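Local coordinates for ferrous IRON transport protein B homolog (Methanocaldococcus jannaschii, PDB 2WJI) that binds GDP and GTP through the G domain described here and, as the whole membrane protein, probably transports ferrous iron, driven by GTP, at residues A7-P12 / D83-I88; S17-A22 / L144-K149; Y61-N66 / L98-Q103; N87-T92 / L111-N116. All coordinates share one frame; numbering follows the deposited sequence.

Contact 1 of 4, residues A7-P12 / D83-I88; sequences ALIGNP and DLVVNI. With GNP (phosphoaminophosphonic acid-guanylate ester), chain C.
L84 starts the pairing: its carbonyl O takes the N-H of A7 at 3.1 Å, N to O, and strand 84-88 runs parallel beside strand 7-9, the two short segments' directions 27° apart. V85 stands on the same face as A7 and I9. I9 CG1 is anti to the backbone N (chi1 -163°), which puts the CG2 methyl in the crowded position between N and carbonyl carbon, where it meets V85 CG1 at 3.5 Å. V86 sends its N-H to A7 O (N to O 2.8 Å) and takes the N-H of I9 on its own O (N to O 3.1 Å), the donor tilted 28° from that carbonyl's plane. Its side chain lies alongside L8 on the opposite face, with L8 CD2 3.8 Å from V86 CB, and L8 in turn packs on F20 of helix 16-24. N87 follows on the face of A7 and I9, which is covered by L104 of helix 94-106. I88 closes the ladder with its N 2.8 Å from I9 O, while its CD1 rests against L8 CB. Beyond this bond the direct backbone hydrogen bonds give way to water. G10 CA passes so close to I88 O that a beta carbon would collide with it, and a water accepts from N11 N at 2.7 Å and lies beside I88 O. P12 CA then comes within 3.1 Å of the gamma-phosphate atom O2G of the GTP analogue. A buried parallel pair whose first strand leads through a glycine into the phosphate-binding loop is characteristic of the P-loop NTPase fold, here in its GTPase form.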
# COMPACT_ATOMS: atom_id res chain seq x y z
N ALA A 7 3.30 2.75 -6.29
CA ALA A 7 4.25 2.14 -5.36
C ALA A 7 3.54 1.65 -4.11
O ALA A 7 2.68 2.35 -3.58
CB ALA A 7 5.34 3.15 -4.97
N LEU A 8 3.91 0.45 -3.66
CA LEU A 8 3.45 -0.09 -2.38
C LEU A 8 4.51 0.22 -1.32
O LEU A 8 5.70 -0.02 -1.54
CB LEU A 8 3.25 -1.60 -2.48
CG LEU A 8 2.44 -2.10 -3.68
CD1 LEU A 8 2.31 -3.62 -3.67
CD2 LEU A 8 1.06 -1.44 -3.73
N ILE A 9 4.08 0.74 -0.19
CA ILE A 9 5.03 1.04 0.88
C ILE A 9 4.37 0.81 2.21
O ILE A 9 3.15 0.98 2.34
CB ILE A 9 5.57 2.49 0.79
CG1 ILE A 9 6.85 2.64 1.63
CG2 ILE A 9 4.51 3.49 1.21
CD1 ILE A 9 7.52 3.99 1.49
N GLY A 10 5.15 0.36 3.19
CA GLY A 10 4.63 0.06 4.51
C GLY A 10 5.65 -0.64 5.42
O GLY A 10 6.70 -1.09 4.96
N ASN A 11 5.32 -0.73 6.70
CA ASN A 11 6.15 -1.43 7.68
C ASN A 11 6.49 -2.87 7.29
O ASN A 11 5.73 -3.52 6.57
CB ASN A 11 5.44 -1.46 9.04
CG ASN A 11 5.32 -0.10 9.68
OD1 ASN A 11 5.84 0.90 9.16
ND2 ASN A 11 4.62 -0.03 10.81
N PRO A 12 7.63 -3.38 7.76
CA PRO A 12 7.88 -4.82 7.63
C PRO A 12 6.67 -5.65 8.04
O PRO A 12 5.99 -5.35 9.03
CB PRO A 12 9.01 -5.06 8.62
CG PRO A 12 9.78 -3.77 8.63
CD PRO A 12 8.76 -2.67 8.39
N ASP A 83 2.53 8.10 -9.40
CA ASP A 83 1.20 8.69 -9.51
C ASP A 83 0.39 8.43 -8.24
O ASP A 83 -0.46 9.24 -7.85
CB ASP A 83 0.45 8.12 -10.72
CG ASP A 83 1.10 8.51 -12.04
OD1 ASP A 83 1.28 9.73 -12.28
OD2 ASP A 83 1.43 7.61 -12.83
N LEU A 84 0.64 7.31 -7.58
CA LEU A 84 -0.04 7.00 -6.33
C LEU A 84 0.88 6.21 -5.43
O LEU A 84 1.57 5.29 -5.88
CB LEU A 84 -1.34 6.19 -6.60
CG LEU A 84 -2.14 5.72 -5.39
CD1 LEU A 84 -2.60 6.90 -4.55
CD2 LEU A 84 -3.35 4.85 -5.78
N VAL A 85 0.90 6.57 -4.15
CA VAL A 85 1.58 5.75 -3.16
C VAL A 85 0.51 5.02 -2.36
O VAL A 85 -0.35 5.65 -1.74
CB VAL A 85 2.47 6.60 -2.22
CG1 VAL A 85 3.01 5.76 -1.06
CG2 VAL A 85 3.63 7.23 -3.00
N VAL A 86 0.54 3.69 -2.42
CA VAL A 86 -0.40 2.88 -1.67
C VAL A 86 0.26 2.49 -0.35
O VAL A 86 1.14 1.62 -0.31
CB VAL A 86 -0.85 1.62 -2.46
CG1 VAL A 86 -1.78 0.78 -1.62
CG2 VAL A 86 -1.55 2.01 -3.76
N ASN A 87 -0.14 3.15 0.72
CA ASN A 87 0.46 2.91 2.03
C ASN A 87 -0.29 1.76 2.70
O ASN A 87 -1.45 1.90 3.10
CB ASN A 87 0.43 4.19 2.87
CG ASN A 87 1.05 4.02 4.25
OD1 ASN A 87 1.88 3.13 4.50
ND2 ASN A 87 0.64 4.88 5.17
N ILE A 88 0.38 0.61 2.77
CA ILE A 88 -0.23 -0.58 3.36
C ILE A 88 0.04 -0.58 4.85
O ILE A 88 1.18 -0.46 5.29
CB ILE A 88 0.31 -1.86 2.72
CG1 ILE A 88 -0.05 -1.88 1.23
CG2 ILE A 88 -0.25 -3.09 3.45
CD1 ILE A 88 0.81 -2.80 0.39
PG GNP C . 8.36 -7.68 4.30
O1G GNP C . 8.61 -7.58 2.83
O2G GNP C . 8.43 -6.34 5.02
O3G GNP C . 9.40 -8.68 4.74
N3B GNP C . 6.91 -8.32 4.58
PB GNP C . 5.56 -8.08 3.76
O1B GNP C . 5.04 -6.72 4.05
O2B GNP C . 5.81 -8.37 2.35
O3A GNP C . 4.50 -9.07 4.27
PA GNP C . 4.03 -10.38 3.58
O1A GNP C . 3.02 -10.04 2.54
O2A GNP C . 5.17 -11.22 3.15
O5' GNP C . 3.26 -11.16 4.70
C5' GNP C . 3.68 -11.04 6.05
C4' GNP C . 2.87 -11.98 6.92
O4' GNP C . 1.54 -11.44 7.17
C3' GNP C . 2.66 -13.37 6.34
O3' GNP C . 2.63 -14.32 7.39
C2' GNP C . 1.29 -13.25 5.71
O2' GNP C . 0.63 -14.50 5.64
C1' GNP C . 0.59 -12.37 6.73
N9 GNP C . -0.55 -11.69 6.14
C8 GNP C . -0.58 -10.99 4.96
N7 GNP C . -1.76 -10.50 4.68
C5 GNP C . -2.57 -10.92 5.74
C6 GNP C . -3.94 -10.69 5.99
O6 GNP C . -4.76 -10.06 5.30
N1 GNP C . -4.37 -11.29 7.18
C2 GNP C . -3.55 -12.02 8.03
N2 GNP C . -4.14 -12.52 9.13
N3 GNP C . -2.26 -12.23 7.80
C4 GNP C . -1.84 -11.66 6.65
O HOH W 1 2.85 0.15 7.42

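Contact 2 of 4, residues S17-A22 / L144-K149; sequences STIFNA and LSAAKK. With MG (magnesium ion), chain D; GNP (phosphoaminophosphonic acid-guanylate ester), chain C.
I19 and A146 meet most tightly, I19 CG1 pressing to within 3.3 Å of A146 CB, closer than usual van der Waals contact. Between side chains the joint is apolar. I19 also reaches L144, the CD1 methyls of the two residues 4.1 Å apart, while the CG2 of T18 rests on backbone atoms of A146, 3.6 Å from its C. T18 can serve two partners because its branches diverge: with chi1 at -60°, CG2 is anti to the backbone N and faces A146, while OG1 is anti to the carbonyl carbon and turns to the nucleotide.

Polar bonds run to the nucleotide instead. T18 OG1 donates to O1A of the alpha-phosphate at 2.8 Å, and T18 N grips the same oxygen. S17 N donates to O2B of the beta-phosphate at 3.0 Å. On the other segment A147 N points almost straight at the guanine O6, though at 3.4 Å the bond is weak. A147 CB sits over a face of the base, 3.6 Å from C5. A146 N is held by N116 OD1.

Metal bonding falls to S17, whose OG lies 2.4 Å from the magnesium ion. O1G, O2B and three waters bring its ligands to six, and one of those waters also donates to O2A. The analogue's triphosphate thus sits at the N-terminal turn of helix 16-24, and its base beside the 145-147 loop. Together these are the P-loop's serine and helix (G1) and the G5 loop of the FeoB G domain; G5 is the element that rearranges on nucleotide release.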
# COMPACT_ATOMS: atom_id res chain seq x y z
N SER A 17 4.00 -8.06 0.02
CA SER A 17 4.16 -9.08 -1.01
C SER A 17 2.84 -9.79 -1.31
O SER A 17 2.53 -10.06 -2.47
CB SER A 17 5.21 -10.11 -0.60
OG SER A 17 6.51 -9.58 -0.71
N THR A 18 2.07 -10.09 -0.26
CA THR A 18 0.77 -10.73 -0.40
C THR A 18 -0.14 -9.90 -1.30
O THR A 18 -0.81 -10.43 -2.20
CB THR A 18 0.09 -10.93 0.98
OG1 THR A 18 0.92 -11.75 1.81
CG2 THR A 18 -1.28 -11.60 0.83
N ILE A 19 -0.16 -8.60 -1.07
CA ILE A 19 -0.95 -7.69 -1.89
C ILE A 19 -0.37 -7.55 -3.30
O ILE A 19 -1.12 -7.54 -4.28
CB ILE A 19 -1.14 -6.33 -1.20
CG1 ILE A 19 -2.14 -6.50 -0.05
CG2 ILE A 19 -1.61 -5.27 -2.20
CD1 ILE A 19 -2.09 -5.39 0.99
N PHE A 20 0.95 -7.46 -3.41
CA PHE A 20 1.60 -7.40 -4.72
C PHE A 20 1.23 -8.61 -5.59
O PHE A 20 0.80 -8.44 -6.73
CB PHE A 20 3.12 -7.28 -4.57
CG PHE A 20 3.86 -7.15 -5.87
CD1 PHE A 20 4.03 -5.91 -6.48
CD2 PHE A 20 4.40 -8.27 -6.48
CE1 PHE A 20 4.71 -5.80 -7.67
CE2 PHE A 20 5.08 -8.16 -7.69
CZ PHE A 20 5.24 -6.92 -8.28
N ASN A 21 1.39 -9.82 -5.05
CA ASN A 21 0.96 -11.03 -5.78
C ASN A 21 -0.51 -10.99 -6.16
O ASN A 21 -0.89 -11.31 -7.28
CB ASN A 21 1.22 -12.31 -4.97
CG ASN A 21 0.33 -13.48 -5.44
OD1 ASN A 21 -0.67 -13.81 -4.80
ND2 ASN A 21 0.70 -14.09 -6.56
N ALA A 22 -1.36 -10.62 -5.20
CA ALA A 22 -2.79 -10.56 -5.43
C ALA A 22 -3.18 -9.60 -6.55
O ALA A 22 -4.08 -9.89 -7.34
CB ALA A 22 -3.52 -10.19 -4.13
N LEU A 144 -9.04 -4.35 3.84
CA LEU A 144 -8.93 -5.64 3.17
C LEU A 144 -8.28 -6.73 4.01
O LEU A 144 -7.73 -6.47 5.07
CB LEU A 144 -8.21 -5.49 1.83
CG LEU A 144 -6.75 -5.06 1.78
CD1 LEU A 144 -6.16 -5.39 0.43
CD2 LEU A 144 -6.60 -3.58 2.09
N SER A 145 -8.38 -7.96 3.52
CA SER A 145 -7.66 -9.08 4.09
C SER A 145 -7.00 -9.83 2.94
O SER A 145 -7.61 -10.73 2.35
CB SER A 145 -8.60 -10.01 4.87
OG SER A 145 -9.30 -9.29 5.87
N ALA A 146 -5.77 -9.45 2.63
CA ALA A 146 -5.12 -9.88 1.40
C ALA A 146 -4.81 -11.37 1.34
O ALA A 146 -4.82 -11.96 0.25
CB ALA A 146 -3.86 -9.07 1.17
N ALA A 147 -4.52 -11.97 2.48
CA ALA A 147 -4.25 -13.40 2.53
C ALA A 147 -5.52 -14.22 2.25
O ALA A 147 -5.44 -15.38 1.83
CB ALA A 147 -3.64 -13.79 3.87
N LYS A 148 -6.68 -13.62 2.50
CA LYS A 148 -7.95 -14.26 2.18
C LYS A 148 -8.48 -13.77 0.83
O LYS A 148 -9.62 -14.08 0.45
CB LYS A 148 -8.99 -14.00 3.27
CG LYS A 148 -8.72 -14.70 4.58
CD LYS A 148 -10.02 -15.01 5.32
CE LYS A 148 -9.73 -15.36 6.76
NZ LYS A 148 -8.45 -16.11 6.88
N LYS A 149 -7.66 -13.00 0.14
CA LYS A 149 -8.01 -12.42 -1.16
C LYS A 149 -9.34 -11.70 -1.10
O LYS A 149 -10.16 -11.81 -2.02
CB LYS A 149 -8.01 -13.48 -2.25
CG LYS A 149 -6.91 -14.52 -2.09
CD LYS A 149 -6.50 -15.10 -3.43
CE LYS A 149 -6.27 -16.61 -3.33
NZ LYS A 149 -5.69 -17.03 -2.02
MG MG D . 7.61 -8.67 1.20
PG GNP C . 8.36 -7.68 4.30
O1G GNP C . 8.61 -7.58 2.83
O2G GNP C . 8.43 -6.34 5.02
O3G GNP C . 9.40 -8.68 4.74
N3B GNP C . 6.91 -8.32 4.58
PB GNP C . 5.56 -8.08 3.76
O1B GNP C . 5.04 -6.72 4.05
O2B GNP C . 5.81 -8.37 2.35
O3A GNP C . 4.50 -9.07 4.27
PA GNP C . 4.03 -10.38 3.58
O1A GNP C . 3.02 -10.04 2.54
O2A GNP C . 5.17 -11.22 3.15
O5' GNP C . 3.26 -11.16 4.70
C5' GNP C . 3.68 -11.04 6.05
C4' GNP C . 2.87 -11.98 6.92
O4' GNP C . 1.54 -11.44 7.17
C3' GNP C . 2.66 -13.37 6.34
O3' GNP C . 2.63 -14.32 7.39
C2' GNP C . 1.29 -13.25 5.71
O2' GNP C . 0.63 -14.50 5.64
C1' GNP C . 0.59 -12.37 6.73
N9 GNP C . -0.55 -11.69 6.14
C8 GNP C . -0.58 -10.99 4.96
N7 GNP C . -1.76 -10.50 4.68
C5 GNP C . -2.57 -10.92 5.74
C6 GNP C . -3.94 -10.69 5.99
O6 GNP C . -4.76 -10.06 5.30
N1 GNP C . -4.37 -11.29 7.18
C2 GNP C . -3.55 -12.02 8.03
N2 GNP C . -4.14 -12.52 9.13
N3 GNP C . -2.26 -12.23 7.80
C4 GNP C . -1.84 -11.66 6.65
O HOH W 2 7.57 -11.02 2.00
O HOH W 3 9.48 -9.37 0.17
O HOH W 4 7.34 -6.72 -0.06

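Contact 3 of 4, residues Y61-N66 / L98-Q103; sequences YSLTAN and LYLTLQ
Q103, L100 and L63 bury the most surface here. Q103 reaches out from helix 94-106 with its chain extended beyond CG, and its OE1 accepts the N-H of L63. The modelled 2.5 Å between Q103 OE1 and L63 N is very short, so the exact length is doubtful. The other branch of Q103, NE2, lies 3.4 Å from S62 CB, so the carboxamide spans two loop residues. An alanine in place of Q103 would probably leave L63 N without its mate and the loop freer to move off the helix. L100 supplies the apolar half: its side chain crosses that of L63 at a slant, CD1 3.8 Å from L63 CG, while its CB lies 3.6 Å from Y61 O. The helix is kinked here, and L100 N donates to a water at 2.9 Å that sits beside Y61 O. L63 continues inward to A73 of helix 68-80 and to M107. At the margin, the Y99 ring offers its edge to S62, CE2 lying 3.9 Å from S62 CB. The loop follows the predicted G3 element and leads into helix 68-80, consistent with the switch II region of a GTPase packed on the neighbouring helix.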
# COMPACT_ATOMS: atom_id res chain seq x y z
N TYR A 61 9.99 1.57 8.52
CA TYR A 61 9.19 2.09 9.63
C TYR A 61 9.06 3.61 9.56
O TYR A 61 8.17 4.21 10.17
CB TYR A 61 9.79 1.70 10.98
CG TYR A 61 9.62 0.25 11.34
CD1 TYR A 61 8.37 -0.26 11.68
CD2 TYR A 61 10.71 -0.61 11.37
CE1 TYR A 61 8.21 -1.59 12.03
CE2 TYR A 61 10.56 -1.94 11.72
CZ TYR A 61 9.31 -2.43 12.05
OH TYR A 61 9.17 -3.76 12.39
N SER A 62 9.97 4.22 8.81
CA SER A 62 9.98 5.67 8.62
C SER A 62 10.82 6.03 7.40
O SER A 62 11.40 5.15 6.76
CB SER A 62 10.54 6.36 9.86
OG SER A 62 11.81 5.85 10.18
N LEU A 63 10.90 7.32 7.08
CA LEU A 63 11.68 7.77 5.93
C LEU A 63 12.82 8.73 6.28
O LEU A 63 13.12 9.67 5.55
CB LEU A 63 10.77 8.37 4.86
CG LEU A 63 9.85 7.34 4.22
CD1 LEU A 63 8.84 7.97 3.28
CD2 LEU A 63 10.65 6.27 3.50
N THR A 64 13.46 8.47 7.41
CA THR A 64 14.70 9.17 7.73
C THR A 64 15.81 8.44 6.99
O THR A 64 15.54 7.57 6.17
CB THR A 64 14.95 9.17 9.24
OG1 THR A 64 15.06 7.82 9.71
CG2 THR A 64 13.80 9.86 9.96
N ALA A 65 17.06 8.77 7.29
CA ALA A 65 18.17 8.16 6.56
C ALA A 65 18.97 7.21 7.45
O ALA A 65 20.15 7.44 7.71
CB ALA A 65 19.07 9.25 5.99
N ASN A 66 18.33 6.13 7.89
CA ASN A 66 18.93 5.26 8.90
C ASN A 66 19.29 3.86 8.40
O ASN A 66 19.97 3.10 9.11
CB ASN A 66 18.02 5.16 10.12
CG ASN A 66 17.90 6.48 10.87
OD1 ASN A 66 16.96 6.68 11.65
ND2 ASN A 66 18.84 7.39 10.64
N LEU A 98 1.14 4.34 11.49
CA LEU A 98 0.80 5.72 11.17
C LEU A 98 1.98 6.68 11.25
O LEU A 98 1.90 7.81 10.78
CB LEU A 98 -0.36 6.20 12.05
CG LEU A 98 -1.71 5.60 11.68
CD1 LEU A 98 -2.80 6.12 12.60
CD2 LEU A 98 -2.06 5.90 10.22
N TYR A 99 3.09 6.23 11.84
CA TYR A 99 4.29 7.04 11.87
C TYR A 99 4.82 7.27 10.45
O TYR A 99 5.10 8.41 10.04
CB TYR A 99 5.37 6.38 12.73
CG TYR A 99 6.48 7.33 13.10
CD1 TYR A 99 6.29 8.30 14.08
CD2 TYR A 99 7.72 7.27 12.48
CE1 TYR A 99 7.30 9.17 14.43
CE2 TYR A 99 8.74 8.14 12.82
CZ TYR A 99 8.52 9.09 13.80
OH TYR A 99 9.53 9.96 14.14
N LEU A 100 4.97 6.17 9.71
CA LEU A 100 5.39 6.24 8.32
C LEU A 100 4.36 7.04 7.53
O LEU A 100 4.72 7.88 6.70
CB LEU A 100 5.53 4.83 7.74
CG LEU A 100 5.70 4.72 6.22
CD1 LEU A 100 6.98 5.42 5.79
CD2 LEU A 100 5.71 3.25 5.80
N THR A 101 3.08 6.79 7.82
CA THR A 101 1.98 7.47 7.14
C THR A 101 2.08 8.99 7.17
O THR A 101 1.85 9.66 6.16
CB THR A 101 0.62 7.04 7.73
OG1 THR A 101 0.48 5.62 7.64
CG2 THR A 101 -0.52 7.71 6.98
N LEU A 102 2.42 9.54 8.33
CA LEU A 102 2.55 10.99 8.50
C LEU A 102 3.69 11.58 7.68
O LEU A 102 3.56 12.68 7.13
CB LEU A 102 2.74 11.35 9.98
CG LEU A 102 1.46 11.57 10.79
CD1 LEU A 102 0.32 10.70 10.28
CD2 LEU A 102 1.72 11.29 12.26
N GLN A 103 4.81 10.87 7.62
CA GLN A 103 5.94 11.32 6.81
C GLN A 103 5.59 11.33 5.31
O GLN A 103 6.04 12.21 4.57
CB GLN A 103 7.17 10.45 7.08
CG GLN A 103 7.65 10.51 8.54
CD GLN A 103 8.88 9.67 8.80
OE1 GLN A 103 9.55 9.21 7.87
NE2 GLN A 103 9.19 9.46 10.08
O HOH W 5 5.69 3.57 10.80

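Contact 4 of 4, residues N87-T92 / L111-N116; sequences NIVDAT and LLLALN. With GNP (phosphoaminophosphonic acid-guanylate ester), chain C.
V89 and L115 press tightly together, V89 CG2 only 3.4 Å from L115 CD1, tighter than normal contact. L115 CG is anti to its backbone N (chi1 -176°), and from there CD1 also reaches A91, 3.9 Å from A91 CB. L113 crosses V89 at about a right angle on the same face. On the other face I88 CG1 lies against A114 CB. Between the two faces runs a parallel ladder: V89 N binds A114 O, N116 N binds V89 O, and A91 N binds N116 O at 2.9 Å, carrying the pairing on to A91. Just beyond, D90 and T92 make a second set of bonds. T92 N, 2.9 Å from D90 OD1, makes an Asx turn, and T92 OG1 adds a second bond to the same oxygen from the same face of the carboxylate. An alanine in place of D90 would remove that acceptor and would probably leave both T92 groups without their mate and the turn at A91 less firmly set. N116, gripped by V14 O through ND2, comes within 3.2 Å of guanine N7 through the same ND2. These are neighbouring strands of a beta-alpha-beta unit, the second ending at the NKxD (G4) guanine-recognition motif.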
# COMPACT_ATOMS: atom_id res chain seq x y z
N ASN A 87 -0.14 3.15 0.72
CA ASN A 87 0.46 2.91 2.03
C ASN A 87 -0.29 1.76 2.70
O ASN A 87 -1.45 1.90 3.10
CB ASN A 87 0.43 4.19 2.87
CG ASN A 87 1.05 4.02 4.25
OD1 ASN A 87 1.88 3.13 4.50
ND2 ASN A 87 0.64 4.88 5.17
N ILE A 88 0.38 0.61 2.77
CA ILE A 88 -0.23 -0.58 3.36
C ILE A 88 0.04 -0.58 4.85
O ILE A 88 1.18 -0.46 5.29
CB ILE A 88 0.31 -1.86 2.72
CG1 ILE A 88 -0.05 -1.88 1.23
CG2 ILE A 88 -0.25 -3.09 3.45
CD1 ILE A 88 0.81 -2.80 0.39
N VAL A 89 -1.04 -0.69 5.62
CA VAL A 89 -0.95 -0.64 7.07
C VAL A 89 -1.63 -1.85 7.71
O VAL A 89 -2.60 -2.39 7.18
CB VAL A 89 -1.57 0.67 7.62
CG1 VAL A 89 -0.99 1.88 6.88
CG2 VAL A 89 -3.07 0.64 7.48
N ASP A 90 -1.09 -2.29 8.85
CA ASP A 90 -1.63 -3.43 9.58
C ASP A 90 -2.74 -2.94 10.49
O ASP A 90 -2.50 -2.12 11.37
CB ASP A 90 -0.52 -4.11 10.38
CG ASP A 90 -0.99 -5.37 11.12
OD1 ASP A 90 -2.21 -5.64 11.19
OD2 ASP A 90 -0.11 -6.10 11.65
N ALA A 91 -3.96 -3.44 10.28
CA ALA A 91 -5.11 -3.03 11.09
C ALA A 91 -4.91 -3.32 12.57
O ALA A 91 -5.54 -2.68 13.41
CB ALA A 91 -6.38 -3.70 10.60
N THR A 92 -4.05 -4.28 12.89
CA THR A 92 -3.82 -4.64 14.30
C THR A 92 -2.65 -3.91 14.96
O THR A 92 -2.31 -4.19 16.11
CB THR A 92 -3.65 -6.16 14.50
OG1 THR A 92 -2.42 -6.59 13.89
CG2 THR A 92 -4.83 -6.92 13.90
N LEU A 111 -1.60 9.94 -1.84
CA LEU A 111 -1.61 8.79 -0.95
C LEU A 111 -2.96 8.08 -0.89
O LEU A 111 -4.01 8.70 -1.03
CB LEU A 111 -1.19 9.23 0.45
CG LEU A 111 -0.84 8.16 1.47
CD1 LEU A 111 0.37 7.35 1.02
CD2 LEU A 111 -0.57 8.82 2.81
N LEU A 112 -2.90 6.77 -0.68
CA LEU A 112 -4.07 5.93 -0.50
C LEU A 112 -3.72 4.85 0.51
O LEU A 112 -2.67 4.21 0.41
CB LEU A 112 -4.48 5.27 -1.81
CG LEU A 112 -5.56 4.19 -1.69
CD1 LEU A 112 -6.80 4.78 -1.05
CD2 LEU A 112 -5.90 3.59 -3.05
N LEU A 113 -4.60 4.64 1.48
CA LEU A 113 -4.32 3.74 2.59
C LEU A 113 -5.00 2.39 2.39
O LEU A 113 -6.23 2.32 2.27
CB LEU A 113 -4.79 4.39 3.89
CG LEU A 113 -3.81 4.33 5.06
CD1 LEU A 113 -2.45 4.77 4.59
CD2 LEU A 113 -4.30 5.22 6.20
N ALA A 114 -4.21 1.33 2.33
CA ALA A 114 -4.72 -0.02 2.29
C ALA A 114 -4.57 -0.64 3.68
O ALA A 114 -3.45 -0.89 4.14
CB ALA A 114 -3.99 -0.85 1.24
N LEU A 115 -5.70 -0.88 4.33
CA LEU A 115 -5.77 -1.32 5.71
C LEU A 115 -5.94 -2.83 5.73
O LEU A 115 -7.05 -3.36 5.60
CB LEU A 115 -6.93 -0.62 6.40
CG LEU A 115 -7.18 -0.83 7.89
CD1 LEU A 115 -6.05 -0.26 8.73
CD2 LEU A 115 -8.50 -0.19 8.26
N ASN A 116 -4.81 -3.52 5.87
CA ASN A 116 -4.74 -4.96 5.73
C ASN A 116 -4.94 -5.72 7.04
O ASN A 116 -4.95 -5.14 8.12
CB ASN A 116 -3.40 -5.34 5.09
CG ASN A 116 -3.42 -6.72 4.45
OD1 ASN A 116 -4.47 -7.17 4.00
ND2 ASN A 116 -2.27 -7.38 4.40
PG GNP C . 8.36 -7.68 4.30
O1G GNP C . 8.61 -7.58 2.83
O2G GNP C . 8.43 -6.34 5.02
O3G GNP C . 9.40 -8.68 4.74
N3B GNP C . 6.91 -8.32 4.58
PB GNP C . 5.56 -8.08 3.76
O1B GNP C . 5.04 -6.72 4.05
O2B GNP C . 5.81 -8.37 2.35
O3A GNP C . 4.50 -9.07 4.27
PA GNP C . 4.03 -10.38 3.58
O1A GNP C . 3.02 -10.04 2.54
O2A GNP C . 5.17 -11.22 3.15
O5' GNP C . 3.26 -11.16 4.70
C5' GNP C . 3.68 -11.04 6.05
C4' GNP C . 2.87 -11.98 6.92
O4' GNP C . 1.54 -11.44 7.17
C3' GNP C . 2.66 -13.37 6.34
O3' GNP C . 2.63 -14.32 7.39
C2' GNP C . 1.29 -13.25 5.71
O2' GNP C . 0.63 -14.50 5.64
C1' GNP C . 0.59 -12.37 6.73
N9 GNP C . -0.55 -11.69 6.14
C8 GNP C . -0.58 -10.99 4.96
N7 GNP C . -1.76 -10.50 4.68
C5 GNP C . -2.57 -10.92 5.74
C6 GNP C . -3.94 -10.69 5.99
O6 GNP C . -4.76 -10.06 5.30
N1 GNP C . -4.37 -11.29 7.18
C2 GNP C . -3.55 -12.02 8.03
N2 GNP C . -4.14 -12.52 9.13
N3 GNP C . -2.26 -12.23 7.80
C4 GNP C . -1.84 -11.66 6.65

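Overall arrangement
From the N terminus, strand 3-9 leads into the P-loop and helix 16-24. Contact 1 closes the first long loop, bringing 83-88 back beside 7-12. Contact 2 starts within that loop and closes at 144-149, so the two cross. Contact 3 starts inside contact 1's loop, at 61-66, and crosses it. Contact 4 begins on N87 and I88, shared with contact 1, and crosses contact 3; both fall within the span of contact 2. Contacts 1 and 4 join neighbouring parallel strands, 3-9, 84-90 and 111-116; contact 2 joins helix 16-24 to the 144-149 loop at the nucleotide, and contact 3 joins the 61-66 loop to helix 94-106; their centres are about 23 Å apart, on opposite sides of the chain's centre.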